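Local atomic coordinates of N5-Carboxyaminoimidazole ribonucleotide synthetase (Staphylococcus aureus subsp. aureus, PDB entry 3ORQ), a protein that catalyses the ATP-dependent conversion of 5-aminoimidazole ribonucleotide and bicarbonate to N5-carboxyaminoimidazole ribonucleotide in purine biosynthesis. Residues I84-L89 with L107-L112; T113-L118 with K124-I129; Q246-I251 with N269-R274. All blocks are in the same frame, centred on the assembly; numbering follows the deposited sequence.

The three contacts neighbour one another beside the ADP site. Contact 1 reaches the nucleotide through R111 and contact 3 through N269 and E270; their centres are about 12 Å apart. R111 and E270 form a weak, long ion pair, with R111 NH1 and E270 OE1 3.3 Å apart. Contact 2 shares helix 111-120 with contact 1; their centres are about 16 Å apart. That helix also joins contacts 2 and 3, through a hydrogen bond of 2.8 Å between E114 OE2 and I271 N. Beside it, L118 CD2 packs on I271 CD1 at 3.6 Å. The V126 side chain of contact 2 lies about 4 Å from the ADP, nearest atom to nearest atom.

Contact 1. Residues I84-L89 with L107-L112; sequences ISAQQL and LLQDRL. With ADP (adenosine-5'-diphosphate), chain D.
The side chain of Q109 runs straight beyond CG (chi2 177°) and carries its amide to the backbone carbonyl of I84, just ahead of helix 86-95. I84-L89 and helix 103-109 belong to the preATP-grasp domain. Each segment holds an N-cap, S85 before helix 86-95 and D110 before helix 111-120. The deposited amide of Q109 is probably turned over. It places Q109 OE1 2.6 Å from I84 O, a doubtful pairing of two oxygens. Turned back, the group may donate a hydrogen bond to that carbonyl. A86 also points its CB toward this side chain. Little surface is buried, and Q109 accounts for more than half of it.

At the first cap, S85 OG accepts from Q88 N at 2.9 Å. Past Q109 the chain leaves helix 103-109 and enters helix 111-120 through D110. D110 is also held by a salt bridge to R153 and a hydrogen bond to T113. Next to it R111, an ATP-binding residue, is extended from CG to NE and reaches the nucleotide. R111 NH2 donates to ADP O1B at 3.1 Å, with an N-H...O angle of 159°. The phosphate oxygen meets the guanidinium at its edge, near the plane. At the D110 cap, L112 N approaches OD1 at 3.1 Å from well above the carboxylate plane.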
loop_
_atom_site.group_PDB
_atom_site.type_symbol
_atom_site.label_atom_id
_atom_site.label_comp_id
_atom_site.label_asym_id
_atom_site.label_seq_id
_atom_site.Cartn_x
_atom_site.Cartn_y
_atom_site.Cartn_z
ATOM N N ILE A 84 12.514 9.656 -21.521
ATOM C CA ILE A 84 11.914 10.299 -22.693
ATOM C C ILE A 84 12.615 11.558 -23.195
ATOM O O ILE A 84 13.222 12.289 -22.416
ATOM C CB ILE A 84 10.413 10.606 -22.453
ATOM C CG1 ILE A 84 9.833 11.393 -23.646
ATOM C CG2 ILE A 84 10.214 11.303 -21.113
ATOM C CD1 ILE A 84 8.329 11.520 -23.682
ATOM N N SER A 85 12.529 11.807 -24.500
ATOM C CA SER A 85 13.110 13.010 -25.048
ATOM C C SER A 85 12.260 14.220 -24.706
ATOM O O SER A 85 11.027 14.190 -24.810
ATOM C CB SER A 85 13.265 12.907 -26.557
ATOM O OG SER A 85 12.125 13.412 -27.215
ATOM N N ALA A 86 12.939 15.291 -24.314
ATOM C CA ALA A 86 12.305 16.549 -24.002
ATOM C C ALA A 86 11.453 17.051 -25.158
ATOM O O ALA A 86 10.391 17.659 -24.937
ATOM C CB ALA A 86 13.366 17.593 -23.675
ATOM N N GLN A 87 11.933 16.813 -26.379
ATOM C CA GLN A 87 11.231 17.251 -27.566
ATOM C C GLN A 87 9.897 16.516 -27.742
ATOM O O GLN A 87 8.909 17.130 -28.103
ATOM C CB GLN A 87 12.115 17.093 -28.814
ATOM C CG GLN A 87 11.956 18.238 -29.825
ATOM C CD GLN A 87 10.512 18.405 -30.331
ATOM O OE1 GLN A 87 9.834 19.417 -30.033
ATOM N NE2 GLN A 87 10.031 17.401 -31.082
ATOM N N GLN A 88 9.871 15.210 -27.469
ATOM C CA GLN A 88 8.638 14.443 -27.579
ATOM C C GLN A 88 7.636 14.902 -26.499
ATOM O O GLN A 88 6.441 15.034 -26.752
ATOM C CB GLN A 88 8.910 12.939 -27.436
ATOM C CG GLN A 88 9.218 12.221 -28.748
ATOM C CD GLN A 88 8.155 12.455 -29.818
ATOM O OE1 GLN A 88 7.014 12.022 -29.680
ATOM N NE2 GLN A 88 8.531 13.153 -30.888
ATOM N N LEU A 89 8.157 15.116 -25.297
ATOM C CA LEU A 89 7.362 15.431 -24.145
ATOM C C LEU A 89 6.758 16.848 -24.293
ATOM O O LEU A 89 5.620 17.081 -23.897
ATOM C CB LEU A 89 8.235 15.320 -22.901
ATOM C CG LEU A 89 7.633 15.560 -21.518
ATOM C CD1 LEU A 89 6.467 14.580 -21.276
ATOM C CD2 LEU A 89 8.708 15.410 -20.432
ATOM N N LEU A 107 16.060 19.697 -18.705
ATOM C CA LEU A 107 17.154 20.349 -18.060
ATOM C C LEU A 107 17.911 19.353 -17.171
ATOM O O LEU A 107 19.138 19.394 -17.107
ATOM C CB LEU A 107 16.564 21.507 -17.291
ATOM C CG LEU A 107 17.433 22.532 -16.625
ATOM C CD1 LEU A 107 16.575 23.752 -16.272
ATOM C CD2 LEU A 107 18.029 21.863 -15.383
ATOM N N LEU A 108 17.190 18.423 -16.533
ATOM C CA LEU A 108 17.839 17.438 -15.674
ATOM C C LEU A 108 18.370 16.180 -16.363
ATOM O O LEU A 108 19.047 15.393 -15.730
ATOM C CB LEU A 108 16.947 17.067 -14.477
ATOM C CG LEU A 108 16.496 18.305 -13.689
ATOM C CD1 LEU A 108 15.391 17.950 -12.707
ATOM C CD2 LEU A 108 17.676 19.056 -13.033
ATOM N N GLN A 109 18.056 15.999 -17.646
ATOM C CA GLN A 109 18.525 14.853 -18.446
ATOM C C GLN A 109 20.026 14.923 -18.597
ATOM O O GLN A 109 20.732 13.913 -18.609
ATOM C CB GLN A 109 17.969 14.945 -19.865
ATOM C CG GLN A 109 16.740 14.161 -20.127
ATOM C CD GLN A 109 16.216 14.380 -21.530
ATOM O OE1 GLN A 109 15.435 13.564 -22.033
ATOM N NE2 GLN A 109 16.626 15.485 -22.173
ATOM N N ASP A 110 20.496 16.144 -18.760
ATOM C CA ASP A 110 21.872 16.386 -19.131
ATOM C C ASP A 110 22.629 17.021 -17.950
ATOM O O ASP A 110 22.309 18.129 -17.541
ATOM C CB ASP A 110 21.872 17.253 -20.384
ATOM C CG ASP A 110 23.171 17.955 -20.614
ATOM O OD1 ASP A 110 24.228 17.451 -20.166
ATOM O OD2 ASP A 110 23.122 19.026 -21.258
ATOM N N ARG A 111 23.612 16.290 -17.415
ATOM C CA ARG A 111 24.454 16.726 -16.285
ATOM C C ARG A 111 25.011 18.143 -16.390
ATOM O O ARG A 111 25.063 18.855 -15.395
ATOM C CB ARG A 111 25.631 15.769 -16.083
ATOM C CG ARG A 111 25.237 14.369 -15.641
ATOM C CD ARG A 111 26.398 13.715 -14.958
ATOM N NE ARG A 111 26.163 12.303 -14.685
ATOM C CZ ARG A 111 25.647 11.827 -13.559
ATOM N NH1 ARG A 111 25.274 12.657 -12.606
ATOM N NH2 ARG A 111 25.486 10.518 -13.397
ATOM N N LEU A 112 25.446 18.556 -17.578
ATOM C CA LEU A 112 25.965 19.925 -17.748
ATOM C C LEU A 112 24.869 20.955 -17.517
ATOM O O LEU A 112 25.073 21.950 -16.818
ATOM C CB LEU A 112 26.574 20.123 -19.134
ATOM C CG LEU A 112 27.077 21.528 -19.486
ATOM C CD1 LEU A 112 28.109 22.040 -18.469
ATOM C CD2 LEU A 112 27.657 21.563 -20.907
HETATM P PB ADP D . 24.372 8.574 -10.357
HETATM O O1B ADP D . 23.593 9.670 -11.038
HETATM O O2B ADP D . 23.862 8.023 -9.055
HETATM O O3B ADP D . 24.777 7.501 -11.330
HETATM P PA ADP D . 26.007 10.412 -8.928
HETATM O O1A ADP D . 26.568 11.594 -9.677
HETATM O O2A ADP D . 24.765 10.605 -8.095
HETATM O O3A ADP D . 25.807 9.191 -9.971
HETATM O "O5'" ADP D . 27.124 9.772 -7.968
HETATM C "C5'" ADP D . 26.943 8.506 -7.356
HETATM C "C4'" ADP D . 27.799 8.446 -6.103
HETATM O "O4'" ADP D . 29.199 8.660 -6.419
HETATM C "C3'" ADP D . 27.428 9.519 -5.075
HETATM O "O3'" ADP D . 26.378 9.134 -4.182
HETATM C "C2'" ADP D . 28.741 9.716 -4.332
HETATM O "O2'" ADP D . 28.824 8.831 -3.229
HETATM C "C1'" ADP D . 29.823 9.404 -5.359
HETATM N N9 ADP D . 30.216 10.729 -5.887
HETATM C C8 ADP D . 29.712 11.305 -6.999
HETATM N N7 ADP D . 30.234 12.539 -7.204
HETATM C C5 ADP D . 31.116 12.738 -6.192
HETATM C C6 ADP D . 32.039 13.839 -5.809
HETATM N N6 ADP D . 32.089 14.963 -6.575
HETATM N N1 ADP D . 32.774 13.670 -4.685
HETATM C C2 ADP D . 32.700 12.550 -3.927
HETATM N N3 ADP D . 31.883 11.506 -4.212
HETATM C C4 ADP D . 31.091 11.556 -5.319
#

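Contact 2. Residues T113-L118 with K124-I129; sequences TEKETL and KVVPFI
K115 lays its CB almost exactly over the middle of the F128 ring, 3.6 Å from the centroid and 4° off the ring normal. This is a CH-pi contact between a lysine stem and an aromatic face. The two side chains run past each other in opposite directions, which brings K115 CD to 3.7 Å from F128 CB. F128 has CG between its backbone N and carbonyl carbon (chi1 72°), and this turns the ring toward helix 111-120. The ring also reaches the helix backbone, with F128 CZ 3.9 Å from E116 N. V125 packs against L118 further along the helix, though the modelled closeness of that pair is doubtful. Within the helix, T113 O accepts from both T117 N and T117 OG1, which come from opposite faces of its plane.

The contact sets the helix against the edge strand 128-131 of the smaller antiparallel sheet of the ATP-grasp domain. The K115 chain bends at its end, and NZ passes 4.1 Å from V126 CG1 to make a salt bridge with E186 OE1, while E186 OE2 is hydrogen-bonded to ADP. F128 thus packs on the apolar stem of a lysine whose charge probably helps to position this nucleotide-binding carboxylate.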
loop_
_atom_site.group_PDB
_atom_site.type_symbol
_atom_site.label_atom_id
_atom_site.label_comp_id
_atom_site.label_asym_id
_atom_site.label_seq_id
_atom_site.Cartn_x
_atom_site.Cartn_y
_atom_site.Cartn_z
ATOM N N THR A 113 23.704 20.713 -18.109
ATOM C CA THR A 113 22.585 21.655 -17.988
ATOM C C THR A 113 22.092 21.678 -16.547
ATOM O O THR A 113 21.739 22.729 -16.016
ATOM C CB THR A 113 21.484 21.330 -19.023
ATOM O OG1 THR A 113 22.051 21.479 -20.334
ATOM C CG2 THR A 113 20.332 22.277 -18.914
ATOM N N GLU A 114 22.139 20.517 -15.907
ATOM C CA GLU A 114 21.757 20.369 -14.506
ATOM C C GLU A 114 22.672 21.174 -13.584
ATOM O O GLU A 114 22.198 21.893 -12.695
ATOM C CB GLU A 114 21.787 18.904 -14.111
ATOM C CG GLU A 114 21.536 18.623 -12.639
ATOM C CD GLU A 114 21.292 17.140 -12.368
ATOM O OE1 GLU A 114 21.969 16.280 -12.974
ATOM O OE2 GLU A 114 20.412 16.819 -11.546
ATOM N N LYS A 115 23.982 21.046 -13.797
ATOM C CA LYS A 115 24.960 21.788 -13.010
ATOM C C LYS A 115 24.839 23.285 -13.247
ATOM O O LYS A 115 24.796 24.040 -12.283
ATOM C CB LYS A 115 26.393 21.282 -13.226
ATOM C CG LYS A 115 26.683 19.975 -12.496
ATOM C CD LYS A 115 27.964 19.309 -12.989
ATOM C CE LYS A 115 27.986 17.819 -12.585
ATOM N NZ LYS A 115 27.813 17.658 -11.114
ATOM N N GLU A 116 24.735 23.699 -14.506
ATOM C CA GLU A 116 24.607 25.118 -14.850
ATOM C C GLU A 116 23.411 25.729 -14.134
ATOM O O GLU A 116 23.532 26.769 -13.477
ATOM C CB GLU A 116 24.441 25.306 -16.356
ATOM C CG GLU A 116 25.734 25.210 -17.168
ATOM C CD GLU A 116 25.495 25.301 -18.680
ATOM O OE1 GLU A 116 24.335 25.107 -19.121
ATOM O OE2 GLU A 116 26.470 25.559 -19.430
ATOM N N THR A 117 22.265 25.041 -14.224
ATOM C CA THR A 117 21.035 25.546 -13.643
ATOM C C THR A 117 21.181 25.736 -12.138
ATOM O O THR A 117 20.774 26.773 -11.583
ATOM C CB THR A 117 19.845 24.605 -13.921
ATOM O OG1 THR A 117 19.691 24.445 -15.333
ATOM C CG2 THR A 117 18.564 25.176 -13.338
ATOM N N LEU A 118 21.769 24.740 -11.483
ATOM C CA LEU A 118 21.951 24.804 -10.039
ATOM C C LEU A 118 22.806 26.021 -9.633
ATOM O O LEU A 118 22.421 26.810 -8.760
ATOM C CB LEU A 118 22.555 23.494 -9.530
ATOM C CG LEU A 118 21.768 22.187 -9.676
ATOM C CD1 LEU A 118 22.592 20.957 -9.182
ATOM C CD2 LEU A 118 20.421 22.284 -8.956
ATOM N N LYS A 124 24.555 25.806 -3.763
ATOM C CA LYS A 124 25.955 25.429 -3.589
ATOM C C LYS A 124 26.272 24.154 -4.401
ATOM O O LYS A 124 25.993 23.036 -3.965
ATOM C CB LYS A 124 26.291 25.274 -2.086
ATOM C CG LYS A 124 27.767 24.901 -1.757
ATOM C CD LYS A 124 28.769 26.047 -1.902
ATOM C CE LYS A 124 30.201 25.545 -1.685
ATOM N NZ LYS A 124 31.286 26.501 -2.085
ATOM N N VAL A 125 26.838 24.337 -5.584
ATOM C CA VAL A 125 27.224 23.228 -6.458
ATOM C C VAL A 125 28.722 22.893 -6.310
ATOM O O VAL A 125 29.530 23.753 -5.984
ATOM C CB VAL A 125 26.919 23.577 -7.948
ATOM C CG1 VAL A 125 27.501 22.545 -8.901
ATOM C CG2 VAL A 125 25.440 23.660 -8.172
ATOM N N VAL A 126 29.083 21.638 -6.561
ATOM C CA VAL A 126 30.478 21.251 -6.638
ATOM C C VAL A 126 31.075 21.878 -7.886
ATOM O O VAL A 126 30.489 21.779 -8.965
ATOM C CB VAL A 126 30.647 19.718 -6.670
ATOM C CG1 VAL A 126 29.844 19.106 -7.798
ATOM C CG2 VAL A 126 32.112 19.333 -6.806
ATOM N N PRO A 127 32.241 22.547 -7.743
ATOM C CA PRO A 127 32.848 23.221 -8.892
ATOM C C PRO A 127 33.000 22.255 -10.060
ATOM O O PRO A 127 33.411 21.097 -9.871
ATOM C CB PRO A 127 34.207 23.686 -8.349
ATOM C CG PRO A 127 33.935 23.929 -6.864
ATOM C CD PRO A 127 32.890 22.899 -6.463
ATOM N N PHE A 128 32.671 22.722 -11.262
ATOM C CA PHE A 128 32.479 21.790 -12.377
ATOM C C PHE A 128 32.901 22.440 -13.663
ATOM O O PHE A 128 32.862 23.667 -13.767
ATOM C CB PHE A 128 30.977 21.361 -12.484
ATOM C CG PHE A 128 30.066 22.466 -12.993
ATOM C CD1 PHE A 128 29.420 23.319 -12.102
ATOM C CD2 PHE A 128 29.896 22.673 -14.360
ATOM C CE1 PHE A 128 28.602 24.351 -12.569
ATOM C CE2 PHE A 128 29.115 23.707 -14.841
ATOM C CZ PHE A 128 28.456 24.551 -13.949
ATOM N N ILE A 129 33.268 21.614 -14.643
ATOM C CA ILE A 129 33.596 22.072 -16.007
ATOM C C ILE A 129 33.197 21.031 -17.069
ATOM O O ILE A 129 33.287 19.826 -16.824
ATOM C CB ILE A 129 35.098 22.480 -16.146
ATOM C CG1 ILE A 129 35.353 23.248 -17.452
ATOM C CG2 ILE A 129 36.001 21.271 -16.042
ATOM C CD1 ILE A 129 34.348 24.372 -17.727
#

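Contact 3. Residues Q246-I251 with N269-R274; sequences QSIHFI and NEIAPR. With MG (magnesium ion), chain C; ADP (adenosine-5'-diphosphate), chain D.
The backbones come nearest at F250 and P273, whose CA atoms are 7.3 Å apart, and no hydrogen bond joins the two segments. Segment 246-251 leaves helix 234-245 and stretches out toward strand 252-261. Segment 269-274 is the end of strand 266-272 and the turn after it. N269 and E270 both face E257 on the neighbouring strand and form a classic beta bulge. P273 is the centre of an inverse gamma turn, with a weak hydrogen bond of 2.9 Å from R274 N to A272 O.

The contact itself is apolar and buried. F250 has CG beside its backbone N (chi1 -71°), and its ring reaches across to I271 and P273. F250 CZ meets I271 CG2 at 3.8 Å. P273 CB comes to the ring edge, near its plane, 4.1 Å from F250 CE1. I248 adds a looser touch, with its CD1 4.4 Å from I271 CD1.

The same strand also contributes to the ADP and magnesium site. E270 OE2 binds the magnesium ion at 2.2 Å, and ADP O2A binds it at 2.3 Å; E257 supplies the other protein ligand. N269 ND2 donates to ADP O2A at 3.1 Å, with an N-H...O angle of 152°. One phosphate oxygen is thus gripped by both metal and amide. The bulge probably helps two consecutive residues, N269 and E270, to face this site, consistent with the ATP-grasp fold.

Strand 266-272 is an edge strand of the large antiparallel sheet. F250 stacks on F254 of the adjoining strand 252-261. L108 of helix 103-109 touches F250 and P273, while I244 of helix 234-245 packs on both F250 and I271.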
loop_
_atom_site.group_PDB
_atom_site.type_symbol
_atom_site.label_atom_id
_atom_site.label_comp_id
_atom_site.label_asym_id
_atom_site.label_seq_id
_atom_site.Cartn_x
_atom_site.Cartn_y
_atom_site.Cartn_z
ATOM N N GLN A 246 12.613 28.172 -7.921
ATOM C CA GLN A 246 12.438 29.403 -8.727
ATOM C C GLN A 246 13.008 29.295 -10.131
ATOM O O GLN A 246 12.786 30.179 -10.952
ATOM C CB GLN A 246 13.020 30.648 -8.051
ATOM C CG GLN A 246 12.071 31.294 -7.053
ATOM C CD GLN A 246 12.397 30.881 -5.624
ATOM O OE1 GLN A 246 13.478 31.213 -5.091
ATOM N NE2 GLN A 246 11.457 30.151 -4.985
ATOM N N SER A 247 13.766 28.245 -10.393
ATOM C CA SER A 247 14.401 28.121 -11.694
ATOM C C SER A 247 13.874 26.976 -12.545
ATOM O O SER A 247 14.074 26.995 -13.776
ATOM C CB SER A 247 15.934 28.039 -11.547
ATOM O OG SER A 247 16.457 29.288 -11.078
ATOM N N ILE A 248 13.235 25.979 -11.900
ATOM C CA ILE A 248 12.747 24.768 -12.581
ATOM C C ILE A 248 11.361 24.447 -12.076
ATOM O O ILE A 248 11.122 24.434 -10.861
ATOM C CB ILE A 248 13.579 23.535 -12.240
ATOM C CG1 ILE A 248 15.049 23.738 -12.581
ATOM C CG2 ILE A 248 13.063 22.323 -12.960
ATOM C CD1 ILE A 248 15.933 22.538 -12.211
ATOM N N HIS A 249 10.434 24.228 -12.991
ATOM C CA HIS A 249 9.080 23.919 -12.601
ATOM C C HIS A 249 8.968 22.445 -12.191
ATOM O O HIS A 249 9.228 21.552 -12.994
ATOM C CB HIS A 249 8.127 24.206 -13.752
ATOM C CG HIS A 249 6.699 23.849 -13.456
ATOM N ND1 HIS A 249 5.945 24.521 -12.515
ATOM C CD2 HIS A 249 5.891 22.887 -13.970
ATOM C CE1 HIS A 249 4.729 24.003 -12.477
ATOM N NE2 HIS A 249 4.670 23.009 -13.348
ATOM N N PHE A 250 8.559 22.206 -10.951
ATOM C CA PHE A 250 8.215 20.861 -10.474
ATOM C C PHE A 250 6.764 20.732 -10.081
ATOM O O PHE A 250 6.256 21.564 -9.331
ATOM C CB PHE A 250 9.070 20.536 -9.254
ATOM C CG PHE A 250 10.516 20.311 -9.575
ATOM C CD1 PHE A 250 10.920 19.144 -10.257
ATOM C CD2 PHE A 250 11.462 21.283 -9.256
ATOM C CE1 PHE A 250 12.268 18.930 -10.560
ATOM C CE2 PHE A 250 12.805 21.088 -9.570
ATOM C CZ PHE A 250 13.219 19.932 -10.208
ATOM N N ILE A 251 6.093 19.699 -10.574
ATOM C CA ILE A 251 4.835 19.219 -9.998
ATOM C C ILE A 251 5.015 17.716 -9.701
ATOM O O ILE A 251 5.804 17.040 -10.363
ATOM C CB ILE A 251 3.640 19.426 -10.943
ATOM C CG1 ILE A 251 3.276 20.927 -11.030
ATOM C CG2 ILE A 251 2.432 18.621 -10.448
ATOM C CD1 ILE A 251 2.963 21.564 -9.681
ATOM N N ASN A 269 24.106 17.878 -5.085
ATOM C CA ASN A 269 24.643 16.983 -6.095
ATOM C C ASN A 269 23.811 16.909 -7.377
ATOM O O ASN A 269 24.275 17.260 -8.456
ATOM C CB ASN A 269 24.832 15.566 -5.536
ATOM C CG ASN A 269 25.258 14.535 -6.632
ATOM O OD1 ASN A 269 25.949 14.881 -7.604
ATOM N ND2 ASN A 269 24.818 13.275 -6.476
ATOM N N GLU A 270 22.592 16.393 -7.265
ATOM C CA GLU A 270 21.738 16.222 -8.435
ATOM C C GLU A 270 20.261 16.193 -8.041
ATOM O O GLU A 270 19.937 15.993 -6.866
ATOM C CB GLU A 270 22.125 14.924 -9.181
ATOM C CG GLU A 270 21.717 13.599 -8.475
ATOM C CD GLU A 270 22.340 12.333 -9.093
ATOM O OE1 GLU A 270 23.150 12.451 -10.069
ATOM O OE2 GLU A 270 22.034 11.210 -8.577
ATOM N N ILE A 271 19.376 16.379 -9.022
ATOM C CA ILE A 271 17.938 16.326 -8.796
ATOM C C ILE A 271 17.256 15.279 -9.717
ATOM O O ILE A 271 17.494 15.255 -10.932
ATOM C CB ILE A 271 17.277 17.678 -9.041
ATOM C CG1 ILE A 271 18.097 18.820 -8.450
ATOM C CG2 ILE A 271 15.820 17.690 -8.496
ATOM C CD1 ILE A 271 17.512 20.219 -8.798
ATOM N N ALA A 272 16.406 14.436 -9.104
ATOM C CA ALA A 272 15.574 13.456 -9.798
ATOM C C ALA A 272 14.144 13.983 -9.817
ATOM O O ALA A 272 13.553 14.196 -8.760
ATOM C CB ALA A 272 15.639 12.098 -9.105
ATOM N N PRO A 273 13.594 14.236 -11.022
ATOM C CA PRO A 273 12.249 14.796 -11.181
ATOM C C PRO A 273 11.209 13.657 -11.072
ATOM O O PRO A 273 10.308 13.489 -11.932
ATOM C CB PRO A 273 12.296 15.368 -12.579
ATOM C CG PRO A 273 13.251 14.376 -13.329
ATOM C CD PRO A 273 14.247 13.950 -12.317
ATOM N N ARG A 274 11.336 12.870 -10.007
ATOM C CA ARG A 274 10.456 11.714 -9.826
ATOM C C ARG A 274 10.554 11.284 -8.384
ATOM O O ARG A 274 11.443 11.757 -7.663
ATOM C CB ARG A 274 10.883 10.568 -10.761
ATOM C CG ARG A 274 12.399 10.364 -10.740
ATOM C CD ARG A 274 12.863 9.073 -11.387
ATOM N NE ARG A 274 14.312 9.022 -11.391
ATOM C CZ ARG A 274 15.052 8.611 -10.369
ATOM N NH1 ARG A 274 14.467 8.191 -9.255
ATOM N NH2 ARG A 274 16.384 8.606 -10.460
HETATM MG MG MG C . 22.846 9.643 -7.287
HETATM P PB ADP D . 24.372 8.574 -10.357
HETATM O O1B ADP D . 23.593 9.670 -11.038
HETATM O O2B ADP D . 23.862 8.023 -9.055
HETATM O O3B ADP D . 24.777 7.501 -11.330
HETATM P PA ADP D . 26.007 10.412 -8.928
HETATM O O1A ADP D . 26.568 11.594 -9.677
HETATM O O2A ADP D . 24.765 10.605 -8.095
HETATM O O3A ADP D . 25.807 9.191 -9.971
HETATM O "O5'" ADP D . 27.124 9.772 -7.968
HETATM C "C5'" ADP D . 26.943 8.506 -7.356
HETATM C "C4'" ADP D . 27.799 8.446 -6.103
HETATM O "O4'" ADP D . 29.199 8.660 -6.419
HETATM C "C3'" ADP D . 27.428 9.519 -5.075
HETATM O "O3'" ADP D . 26.378 9.134 -4.182
HETATM C "C2'" ADP D . 28.741 9.716 -4.332
HETATM O "O2'" ADP D . 28.824 8.831 -3.229
HETATM C "C1'" ADP D . 29.823 9.404 -5.359
HETATM N N9 ADP D . 30.216 10.729 -5.887
HETATM C C8 ADP D . 29.712 11.305 -6.999
HETATM N N7 ADP D . 30.234 12.539 -7.204
HETATM C C5 ADP D . 31.116 12.738 -6.192
HETATM C C6 ADP D . 32.039 13.839 -5.809
HETATM N N6 ADP D . 32.089 14.963 -6.575
HETATM N N1 ADP D . 32.774 13.670 -4.685
HETATM C C2 ADP D . 32.700 12.550 -3.927
HETATM N N3 ADP D . 31.883 11.506 -4.212
HETATM C C4 ADP D . 31.091 11.556 -5.319
#